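Local coordinates for protein sulfate adenylyltransferase (Allochromatium vinosum, PDB 4DNX) that catalyses the reaction of sulfate with ATP to give adenosine 5'-phosphosulfate and diphosphate, the first step in the route from sulfate to sulfite, at residues G264-D268 with L279-R284; T138-P144 with V301-Y305. One frame throughout, in Å; residues are numbered along the deposited sequence.

Contact 1. Residues G264-D268 with L279-R284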
loop_
_atom_site.group_PDB
_atom_site.type_symbol
_atom_site.label_atom_id
_atom_site.label_comp_id
_atom_site.label_asym_id
_atom_site.label_seq_id
_atom_site.Cartn_x
_atom_site.Cartn_y
_atom_site.Cartn_z
ATOM N N GLY A 264 6.602 -3.618 -4.850
ATOM C CA GLY A 264 6.285 -3.973 -6.241
ATOM C C GLY A 264 5.723 -2.824 -7.047
ATOM O O GLY A 264 5.247 -1.802 -6.490
ATOM N N TYR A 265 5.749 -2.989 -8.371
ATOM C CA TYR A 265 5.218 -1.954 -9.234
ATOM C C TYR A 265 4.559 -2.625 -10.432
ATOM O O TYR A 265 4.742 -3.811 -10.664
ATOM C CB TYR A 265 6.347 -1.013 -9.696
ATOM C CG TYR A 265 7.323 -1.651 -10.663
ATOM C CD1 TYR A 265 8.234 -2.605 -10.237
ATOM C CD2 TYR A 265 7.238 -1.367 -12.042
ATOM C CE1 TYR A 265 9.091 -3.191 -11.117
ATOM C CE2 TYR A 265 8.101 -1.976 -12.953
ATOM C CZ TYR A 265 9.001 -2.898 -12.469
ATOM O OH TYR A 265 9.882 -3.472 -13.350
ATOM N N GLY A 266 3.797 -1.830 -11.180
ATOM C CA GLY A 266 3.081 -2.376 -12.358
ATOM C C GLY A 266 3.402 -1.616 -13.641
ATOM O O GLY A 266 3.179 -0.407 -13.716
ATOM N N PHE A 267 3.905 -2.358 -14.649
ATOM C CA PHE A 267 4.315 -1.780 -15.935
ATOM C C PHE A 267 4.604 -2.956 -16.917
ATOM O O PHE A 267 5.305 -3.907 -16.551
ATOM C CB PHE A 267 5.616 -0.977 -15.759
ATOM C CG PHE A 267 6.124 -0.336 -17.035
ATOM C CD1 PHE A 267 5.385 0.678 -17.674
ATOM C CD2 PHE A 267 7.335 -0.735 -17.581
ATOM C CE1 PHE A 267 5.878 1.276 -18.849
ATOM C CE2 PHE A 267 7.830 -0.147 -18.744
ATOM C CZ PHE A 267 7.076 0.882 -19.378
ATOM N N ASP A 268 4.068 -2.906 -18.136
ATOM C CA ASP A 268 4.285 -4.047 -19.049
ATOM C C ASP A 268 5.729 -4.044 -19.535
ATOM O O ASP A 268 6.232 -3.025 -19.994
ATOM C CB ASP A 268 3.313 -3.996 -20.242
ATOM C CG ASP A 268 1.880 -4.379 -19.858
ATOM O OD1 ASP A 268 1.661 -4.958 -18.764
ATOM O OD2 ASP A 268 0.947 -4.122 -20.667
ATOM N N LEU A 279 15.492 3.007 -18.742
ATOM C CA LEU A 279 14.188 3.312 -18.140
ATOM C C LEU A 279 14.115 2.828 -16.680
ATOM O O LEU A 279 13.655 3.571 -15.784
ATOM C CB LEU A 279 13.075 2.669 -18.968
ATOM C CG LEU A 279 11.681 3.014 -18.461
ATOM C CD1 LEU A 279 11.427 4.544 -18.578
ATOM C CD2 LEU A 279 10.631 2.201 -19.275
ATOM N N HIS A 280 14.575 1.583 -16.445
ATOM C CA HIS A 280 14.674 1.008 -15.081
ATOM C C HIS A 280 15.479 1.877 -14.139
ATOM O O HIS A 280 15.020 2.123 -13.032
ATOM C CB HIS A 280 15.309 -0.368 -15.132
ATOM C CG HIS A 280 14.428 -1.433 -15.697
ATOM N ND1 HIS A 280 14.911 -2.702 -15.981
ATOM C CD2 HIS A 280 13.117 -1.434 -16.038
ATOM C CE1 HIS A 280 13.918 -3.440 -16.461
ATOM N NE2 HIS A 280 12.818 -2.697 -16.500
ATOM N N ALA A 281 16.646 2.354 -14.582
ATOM C CA ALA A 281 17.475 3.248 -13.758
ATOM C C ALA A 281 16.733 4.553 -13.456
ATOM O O ALA A 281 16.726 5.056 -12.308
ATOM C CB ALA A 281 18.849 3.494 -14.416
ATOM N N TYR A 282 16.046 5.069 -14.468
ATOM C CA TYR A 282 15.308 6.320 -14.312
ATOM C C TYR A 282 14.261 6.220 -13.193
ATOM O O TYR A 282 14.262 7.059 -12.254
ATOM C CB TYR A 282 14.635 6.617 -15.636
ATOM C CG TYR A 282 13.915 7.963 -15.685
ATOM C CD1 TYR A 282 12.678 8.132 -15.055
ATOM C CD2 TYR A 282 14.472 9.015 -16.379
ATOM C CE1 TYR A 282 12.031 9.403 -15.087
ATOM C CE2 TYR A 282 13.857 10.269 -16.451
ATOM C CZ TYR A 282 12.631 10.447 -15.791
ATOM O OH TYR A 282 12.042 11.693 -15.845
ATOM N N PHE A 283 13.390 5.209 -13.251
ATOM C CA PHE A 283 12.339 5.141 -12.234
ATOM C C PHE A 283 12.813 4.691 -10.850
ATOM O O PHE A 283 12.204 5.057 -9.830
ATOM C CB PHE A 283 11.029 4.478 -12.711
ATOM C CG PHE A 283 11.079 2.998 -13.003
ATOM C CD1 PHE A 283 10.972 2.058 -11.977
ATOM C CD2 PHE A 283 11.009 2.572 -14.338
ATOM C CE1 PHE A 283 10.916 0.647 -12.295
ATOM C CE2 PHE A 283 10.958 1.201 -14.684
ATOM C CZ PHE A 283 10.892 0.231 -13.660
ATOM N N ARG A 284 13.947 3.986 -10.834
ATOM C CA ARG A 284 14.535 3.603 -9.554
ATOM C C ARG A 284 15.146 4.812 -8.872
ATOM O O ARG A 284 15.169 4.895 -7.630
ATOM C CB ARG A 284 15.558 2.468 -9.728
ATOM C CG ARG A 284 14.985 1.069 -9.481
ATOM C CD ARG A 284 13.949 0.759 -10.417
ATOM N NE ARG A 284 13.218 -0.534 -10.304
ATOM C CZ ARG A 284 13.221 -1.547 -11.179
ATOM N NH1 ARG A 284 14.072 -1.599 -12.202
ATOM N NH2 ARG A 284 12.337 -2.543 -11.036
#

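Contact 2. Residues T138-P144 with V301-Y305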
loop_
_atom_site.group_PDB
_atom_site.type_symbol
_atom_site.label_atom_id
_atom_site.label_comp_id
_atom_site.label_asym_id
_atom_site.label_seq_id
_atom_site.Cartn_x
_atom_site.Cartn_y
_atom_site.Cartn_z
ATOM N N THR A 138 15.903 -3.431 -33.171
ATOM C CA THR A 138 15.662 -4.400 -34.243
ATOM C C THR A 138 14.339 -4.084 -34.899
ATOM O O THR A 138 13.492 -3.387 -34.310
ATOM C CB THR A 138 15.564 -5.847 -33.700
ATOM O OG1 THR A 138 15.417 -6.748 -34.811
ATOM C CG2 THR A 138 14.369 -6.010 -32.779
ATOM N N SER A 139 14.160 -4.639 -36.100
ATOM C CA SER A 139 12.897 -4.511 -36.803
ATOM C C SER A 139 12.175 -5.859 -36.873
ATOM O O SER A 139 11.065 -5.956 -37.408
ATOM C CB SER A 139 13.144 -3.938 -38.203
ATOM O OG SER A 139 13.471 -2.560 -38.103
ATOM N N ASP A 140 12.809 -6.890 -36.312
ATOM C CA ASP A 140 12.288 -8.254 -36.356
ATOM C C ASP A 140 10.899 -8.347 -35.721
ATOM O O ASP A 140 10.759 -8.053 -34.543
ATOM C CB ASP A 140 13.260 -9.183 -35.628
ATOM C CG ASP A 140 12.926 -10.643 -35.796
ATOM O OD1 ASP A 140 11.857 -10.998 -36.343
ATOM O OD2 ASP A 140 13.768 -11.453 -35.370
ATOM N N PRO A 141 9.875 -8.720 -36.493
ATOM C CA PRO A 141 8.549 -8.967 -35.902
ATOM C C PRO A 141 8.480 -10.141 -34.909
ATOM O O PRO A 141 7.471 -10.278 -34.216
ATOM C CB PRO A 141 7.660 -9.268 -37.117
ATOM C CG PRO A 141 8.557 -9.278 -38.321
ATOM C CD PRO A 141 9.972 -9.273 -37.861
ATOM N N LYS A 142 9.518 -10.970 -34.828
ATOM C CA LYS A 142 9.632 -11.997 -33.773
ATOM C C LYS A 142 9.888 -11.380 -32.372
ATOM O O LYS A 142 9.803 -12.065 -31.354
ATOM C CB LYS A 142 10.746 -13.025 -34.092
ATOM C CG LYS A 142 10.450 -14.025 -35.271
ATOM C CD LYS A 142 11.714 -14.832 -35.694
ATOM C CE LYS A 142 12.583 -14.023 -36.676
ATOM N NZ LYS A 142 13.863 -14.657 -37.135
ATOM N N HIS A 143 10.231 -10.104 -32.317
ATOM C CA HIS A 143 10.552 -9.502 -31.036
ATOM C C HIS A 143 9.206 -9.131 -30.388
ATOM O O HIS A 143 8.380 -8.434 -31.004
ATOM C CB HIS A 143 11.456 -8.301 -31.262
ATOM C CG HIS A 143 11.905 -7.629 -30.006
ATOM N ND1 HIS A 143 11.029 -7.050 -29.109
ATOM C CD2 HIS A 143 13.146 -7.410 -29.524
ATOM C CE1 HIS A 143 11.716 -6.517 -28.110
ATOM N NE2 HIS A 143 13.008 -6.696 -28.359
ATOM N N PRO A 144 8.941 -9.634 -29.188
ATOM C CA PRO A 144 7.601 -9.433 -28.637
ATOM C C PRO A 144 7.285 -7.970 -28.319
ATOM O O PRO A 144 6.128 -7.574 -28.363
ATOM C CB PRO A 144 7.592 -10.299 -27.361
ATOM C CG PRO A 144 9.053 -10.381 -26.955
ATOM C CD PRO A 144 9.833 -10.352 -28.241
ATOM N N VAL A 301 15.715 -10.391 -24.561
ATOM C CA VAL A 301 14.914 -11.460 -25.185
ATOM C C VAL A 301 15.715 -11.955 -26.375
ATOM O O VAL A 301 16.498 -11.189 -26.956
ATOM C CB VAL A 301 13.493 -10.937 -25.595
ATOM C CG1 VAL A 301 13.561 -9.871 -26.660
ATOM C CG2 VAL A 301 12.562 -12.071 -25.984
ATOM N N GLY A 302 15.551 -13.236 -26.723
ATOM C CA GLY A 302 16.157 -13.800 -27.936
ATOM C C GLY A 302 17.653 -13.547 -27.991
ATOM O O GLY A 302 18.343 -13.628 -26.965
ATOM N N ASP A 303 18.143 -13.164 -29.167
ATOM C CA ASP A 303 19.570 -12.948 -29.366
ATOM C C ASP A 303 19.922 -11.526 -29.815
ATOM O O ASP A 303 20.973 -11.298 -30.388
ATOM C CB ASP A 303 20.117 -13.995 -30.365
ATOM C CG ASP A 303 21.266 -14.789 -29.794
ATOM O OD1 ASP A 303 21.237 -15.108 -28.573
ATOM O OD2 ASP A 303 22.209 -15.092 -30.567
ATOM N N TYR A 304 19.043 -10.563 -29.547
ATOM C CA TYR A 304 19.197 -9.221 -30.105
ATOM C C TYR A 304 20.287 -8.382 -29.462
ATOM O O TYR A 304 20.826 -7.505 -30.120
ATOM C CB TYR A 304 17.882 -8.432 -30.038
ATOM C CG TYR A 304 16.754 -9.154 -30.689
ATOM C CD1 TYR A 304 16.630 -9.183 -32.088
ATOM C CD2 TYR A 304 15.823 -9.844 -29.922
ATOM C CE1 TYR A 304 15.599 -9.867 -32.685
ATOM C CE2 TYR A 304 14.772 -10.545 -30.521
ATOM C CZ TYR A 304 14.665 -10.534 -31.891
ATOM O OH TYR A 304 13.633 -11.212 -32.500
ATOM N N TYR A 305 20.597 -8.636 -28.190
ATOM C CA TYR A 305 21.516 -7.794 -27.438
ATOM C C TYR A 305 22.760 -8.547 -26.945
ATOM O O TYR A 305 22.730 -9.751 -26.687
ATOM C CB TYR A 305 20.783 -7.133 -26.252
ATOM C CG TYR A 305 19.397 -6.637 -26.615
ATOM C CD1 TYR A 305 19.219 -5.640 -27.591
ATOM C CD2 TYR A 305 18.264 -7.197 -26.032
ATOM C CE1 TYR A 305 17.937 -5.185 -27.955
ATOM C CE2 TYR A 305 16.968 -6.739 -26.391
ATOM C CZ TYR A 305 16.830 -5.748 -27.376
ATOM O OH TYR A 305 15.584 -5.316 -27.735
#

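Contact 1. Residues G264-D268 with L279-R284
Tyr265 meets Phe283 and Arg284 with its ring, while Phe267 meets Leu279. The Tyr265 and Phe283 side chains cross at about a right angle. Their ring planes are inclined at 51°, so the pair is neither a flat stack nor a T. Phe283 comes in over one face of Tyr265 near the rim, with CZ 3.6 Å from Tyr265 CE2. CB of each already points toward the other segment. A chi1 near 70° in both places each ring between its own backbone N and carbonyl carbon.

The Arg284 side chain extends from the helix beside this pair. It bends at chi2 and brings NH2 within 3.3 Å of Tyr265 CE1. The guanidinium stands nearly upright to the tyrosine ring, at 81°, and Phe283 CE1 lies over one of its faces. The buried guanidinium is satisfied beyond the two segments: NE bonds to His227 ND1 and NH2 to Gln199 OE1. The same Gln199 OE1 makes a weak bond with Tyr265 OH, so one amide oxygen serves both residues. His227 also stacks on Tyr265.

Two residues on from Tyr265, Phe267 meets Leu279, one turn before Phe283. The two side chains come from opposite directions. Leu279 CD2 lies 3.7 Å from Phe267 CE2, at an oblique angle to the ring. Met46 of helix 38-48 packs on all three aromatic rings.

The helix axis passes 12.7 Å from the strand axis, a gap spanned by these large side chains. Strand 260-266, helix 274-287 and strand 291-294 form a beta-alpha-beta crossover. It links an edge strand to the other half of the parallel sheet, as in the doubly wound Rossmann-like fold of ATP sulfurylases.

Contact 2. Residues T138-P144 with V301-Y305
The His143 ring carries Val301 on one face and Tyr305 at its edge. Val301 CG1 makes a CH-pi contact over the face, 3.9 Å from the centroid of the His143 ring. At the edge, His143 NE2 donates to Tyr305 OH over 3.0 Å; the hydroxyl is tilted modestly from the imidazole plane. Tyr304 lies obliquely to the imidazole, with planes at 48°. His143 CD2 and Thr138 CG2 both cover the same face of the Tyr304 ring, so two residues of the 138-144 loop share that surface. The tyrosine's edge faces Asp140: Tyr304 OH makes a weak hydrogen bond to Asp140 OD2, 2.9 Å away and in the ring plane. The carboxylate is turned 73° from the ring.

The 138-144 loop is braced from within. Thr138 OG1 accepts from Asp140 N in an ST turn, at 3.0 Å. Asp140 OD1 accepts from Lys142 N in an Asx turn, at 2.8 Å, with the donor above the carboxylate plane. The Asx-turn bond holds the carboxylate; the ST-turn bond fixes the backbone of Asp140. With CG anti to the backbone N (chi1 -171°), OD2 of Asp140 meets Tyr304 OH. Pro144 CD packs against Val301 CG2 at 3.9 Å.

His143 is also the N-cap of helix 144-149, where its ND1 accepts from the backbone N atoms of Gly145 and Val146. With ND1 accepting and NE2 donating, His143 is probably neutral and protonated on NE2. A chain of hydrogen bonds runs from the start of helix 144-149 through His143 to Tyr305 OH and back to Tyr136 O. The phenol of the ATP-sulfurylase region is thus held by two groups of the PUA-like region, by directed polar bonds as well as packing.

From the N terminus, the chain first reaches 138-144, the loop between helices 125-136 and 144-149 in the PUA-like part. It then runs through most of the parallel sheet to 264-268 and, after a short link, to 279-284. Contact 1 closes this small loop. Only after strand 291-294 does the chain reach 301-305, where contact 2 closes a far longer one. Contact 1 therefore lies wholly within the span of contact 2, and the two do not cross. Contact 1 packs helix 274-287 against the end of strand 260-266, an outer strand of the parallel sheet, near the centre of the chain. Contact 2 joins two family regions at the surface. Their centres are about 21 Å apart.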